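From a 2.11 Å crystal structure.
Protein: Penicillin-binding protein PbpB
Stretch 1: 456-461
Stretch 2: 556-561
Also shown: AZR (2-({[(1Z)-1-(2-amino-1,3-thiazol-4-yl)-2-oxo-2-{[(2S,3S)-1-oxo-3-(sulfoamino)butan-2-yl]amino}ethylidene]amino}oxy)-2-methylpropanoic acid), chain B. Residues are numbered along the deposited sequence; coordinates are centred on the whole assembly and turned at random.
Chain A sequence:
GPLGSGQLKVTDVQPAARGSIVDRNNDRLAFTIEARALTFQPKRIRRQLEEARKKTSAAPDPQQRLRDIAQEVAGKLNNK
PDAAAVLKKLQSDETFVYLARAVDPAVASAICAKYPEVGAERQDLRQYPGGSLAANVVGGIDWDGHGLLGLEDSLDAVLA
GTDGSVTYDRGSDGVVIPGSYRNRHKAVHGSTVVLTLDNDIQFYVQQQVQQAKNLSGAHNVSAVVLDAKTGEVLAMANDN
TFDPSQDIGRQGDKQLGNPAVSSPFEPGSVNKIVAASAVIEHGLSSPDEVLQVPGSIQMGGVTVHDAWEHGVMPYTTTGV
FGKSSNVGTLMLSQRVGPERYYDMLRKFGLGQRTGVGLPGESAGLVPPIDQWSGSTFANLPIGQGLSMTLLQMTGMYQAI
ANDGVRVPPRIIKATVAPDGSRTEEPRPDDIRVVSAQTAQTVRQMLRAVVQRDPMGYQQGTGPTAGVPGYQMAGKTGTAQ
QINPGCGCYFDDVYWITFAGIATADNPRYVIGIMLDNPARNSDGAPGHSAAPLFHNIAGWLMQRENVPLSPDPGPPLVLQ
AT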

# COMPACT_ATOMS: atom_id res chain seq x y z
N GLY A 456 9.71 -20.88 19.76
CA GLY A 456 9.45 -21.04 18.34
C GLY A 456 8.03 -21.45 18.01
O GLY A 456 7.48 -21.03 16.98
N TYR A 457 7.42 -22.27 18.87
CA TYR A 457 6.18 -22.95 18.49
C TYR A 457 5.07 -21.96 18.15
O TYR A 457 4.36 -22.14 17.16
CB TYR A 457 5.75 -23.92 19.59
CG TYR A 457 6.69 -25.11 19.74
CD1 TYR A 457 6.90 -25.99 18.68
CD2 TYR A 457 7.37 -25.35 20.94
CE1 TYR A 457 7.76 -27.08 18.81
CE2 TYR A 457 8.23 -26.44 21.07
CZ TYR A 457 8.42 -27.30 20.00
OH TYR A 457 9.27 -28.37 20.12
N GLN A 458 4.91 -20.89 18.94
CA GLN A 458 3.82 -19.95 18.72
C GLN A 458 4.30 -18.62 18.15
O GLN A 458 3.73 -17.57 18.45
CB GLN A 458 3.02 -19.71 20.01
CG GLN A 458 2.64 -20.95 20.81
CD GLN A 458 1.87 -21.98 19.99
OE1 GLN A 458 1.22 -21.65 18.99
NE2 GLN A 458 1.97 -23.23 20.40
N GLN A 459 5.34 -18.64 17.32
CA GLN A 459 5.86 -17.42 16.71
C GLN A 459 5.39 -17.30 15.27
O GLN A 459 5.41 -18.28 14.52
CB GLN A 459 7.39 -17.40 16.75
CG GLN A 459 8.00 -16.10 16.23
CD GLN A 459 9.38 -15.90 16.79
OE1 GLN A 459 9.54 -15.76 18.00
NE2 GLN A 459 10.39 -15.91 15.92
N GLY A 460 4.96 -16.10 14.89
CA GLY A 460 4.61 -15.80 13.51
C GLY A 460 5.82 -15.49 12.66
O GLY A 460 6.97 -15.53 13.10
N THR A 461 5.56 -15.20 11.38
CA THR A 461 6.63 -14.89 10.44
C THR A 461 7.24 -13.50 10.65
O THR A 461 8.34 -13.25 10.16
CB THR A 461 6.13 -15.00 9.00
OG1 THR A 461 4.98 -14.15 8.85
CG2 THR A 461 5.75 -16.45 8.64
C7 AZR B . 6.81 -18.39 2.53
S8 AZR B . 4.12 -16.29 -5.23
O9 AZR B . 4.71 -14.93 0.59
O10 AZR B . 5.25 -19.28 -1.13
O11 AZR B . 8.33 -18.69 -1.41
N12 AZR B . 5.38 -16.50 3.25
N13 AZR B . 5.90 -17.24 -0.35
N14 AZR B . 7.83 -18.13 -2.63
N15 AZR B . 6.62 -16.80 -4.78
N16 AZR B . 6.22 -15.65 -6.79
S17 AZR B . 6.07 -15.44 4.22
C18 AZR B . 6.11 -17.11 2.12
C19 AZR B . 5.18 -17.28 0.91
C20 AZR B . 4.28 -16.01 0.90
C21 AZR B . 5.83 -18.21 -1.29
C22 AZR B . 6.58 -17.90 -2.54
C23 AZR B . 9.72 -18.92 -1.43
C24 AZR B . 5.89 -17.28 -3.70
C25 AZR B . 4.55 -17.10 -3.77
C26 AZR B . 5.81 -16.24 -5.66
C27 AZR B . 10.37 -17.55 -1.42
C28 AZR B . 10.14 -19.74 -0.22
C29 AZR B . 10.06 -19.67 -2.71
O30 AZR B . 9.24 -20.28 -3.37
O31 AZR B . 11.32 -19.63 -3.01
O32 AZR B . 7.01 -16.12 5.03
O33 AZR B . 4.95 -14.96 5.20
O34 AZR B . 6.44 -14.32 3.44
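Stretch 2, residues 556-561: PLVLQA

One side-chain amide carries all the hydrogen bonding between these two stretches. Gln458 OE1 accepts two backbone amides in succession, Leu559 N at 2.8 Å and Gln560 N at 3.1 Å, while Gln458 NE2 donates to Gln560 O at 3.0 Å, the straightest of the three at 161°. The primary amide thus reads both the NH and the CO of Gln560, much as a neighbouring peptide group would, and the further bond from Leu559 N makes Gln458 OE1 a double acceptor. Any glutamine can offer this pair of groups; here chi1 and chi2 both lie in the m well and bring the end of the chain nearer to stretch 2, although the CA-to-CB bond itself points sideways.

Stretch 1 makes a type I turn from Gly456 to Gln459, closed by Gln459 N to Gly456 O at 3.2 Å, with Tyr457 and Gln458 at its two central positions. Stretch 2 has no regular secondary structure: it is extended at Leu557 and Val558, bends at Leu559 with phi/psi of -98/-26, and extends again at Gln560. The end-to-end directions of the touching segments differ by 122°, nearer antiparallel than parallel, and the nearest CA atoms, those of Gln458 and Leu559, are 5.4 Å apart.

Packing extends outward from the amide. The CA-to-CB bonds of Leu559 and Gln560 both point toward stretch 1. Leu559 lays CD2 against the peptide that joins Gln459 to Gly460, where the chain leaves the turn, 3.6 Å from Gln459 O and 3.8 Å from Gly460 N. The side chain of Gln560 is extended, with chi1 and chi2 both t, and its NE2 reaches Tyr457 CD1 at 3.6 Å, approaching the ring obliquely. The contact is small, burying 319 Å² over both sides, and Gln458 contributes the largest share of any residue.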

# COMPACT_ATOMS: atom_id res chain seq x y z
N PRO A 556 -1.59 -15.32 24.83
CA PRO A 556 -0.95 -15.56 23.53
C PRO A 556 -1.85 -16.36 22.59
O PRO A 556 -2.52 -17.31 23.00
CB PRO A 556 0.32 -16.35 23.90
CG PRO A 556 0.55 -16.08 25.36
CD PRO A 556 -0.81 -15.85 25.96
N LEU A 557 -1.85 -15.97 21.32
CA LEU A 557 -2.60 -16.72 20.32
C LEU A 557 -1.94 -18.07 20.09
O LEU A 557 -0.71 -18.22 20.18
CB LEU A 557 -2.69 -15.94 19.01
CG LEU A 557 -3.32 -14.53 19.00
CD1 LEU A 557 -2.42 -13.45 19.62
CD2 LEU A 557 -3.69 -14.11 17.59
N VAL A 558 -2.75 -19.08 19.78
CA VAL A 558 -2.25 -20.41 19.50
C VAL A 558 -2.22 -20.62 17.99
O VAL A 558 -3.27 -20.64 17.33
CB VAL A 558 -3.09 -21.50 20.18
CG1 VAL A 558 -2.53 -22.86 19.81
CG2 VAL A 558 -3.09 -21.29 21.70
N LEU A 559 -1.01 -20.81 17.46
CA LEU A 559 -0.76 -21.08 16.06
C LEU A 559 -0.58 -22.56 15.77
O LEU A 559 -0.83 -23.01 14.64
CB LEU A 559 0.50 -20.35 15.58
CG LEU A 559 0.54 -18.81 15.51
CD1 LEU A 559 0.36 -18.15 16.88
CD2 LEU A 559 1.86 -18.36 14.87
N GLN A 560 -0.15 -23.31 16.78
CA GLN A 560 0.18 -24.72 16.63
C GLN A 560 -0.33 -25.42 17.88
O GLN A 560 0.03 -25.04 19.00
CB GLN A 560 1.69 -24.89 16.47
CG GLN A 560 2.16 -26.26 16.10
CD GLN A 560 3.67 -26.31 15.97
OE1 GLN A 560 4.29 -25.42 15.38
NE2 GLN A 560 4.29 -27.33 16.55
N ALA A 561 -1.19 -26.41 17.69
CA ALA A 561 -1.80 -27.15 18.78
C ALA A 561 -0.86 -28.28 19.21
O ALA A 561 0.33 -28.26 18.89
CB ALA A 561 -3.18 -27.66 18.34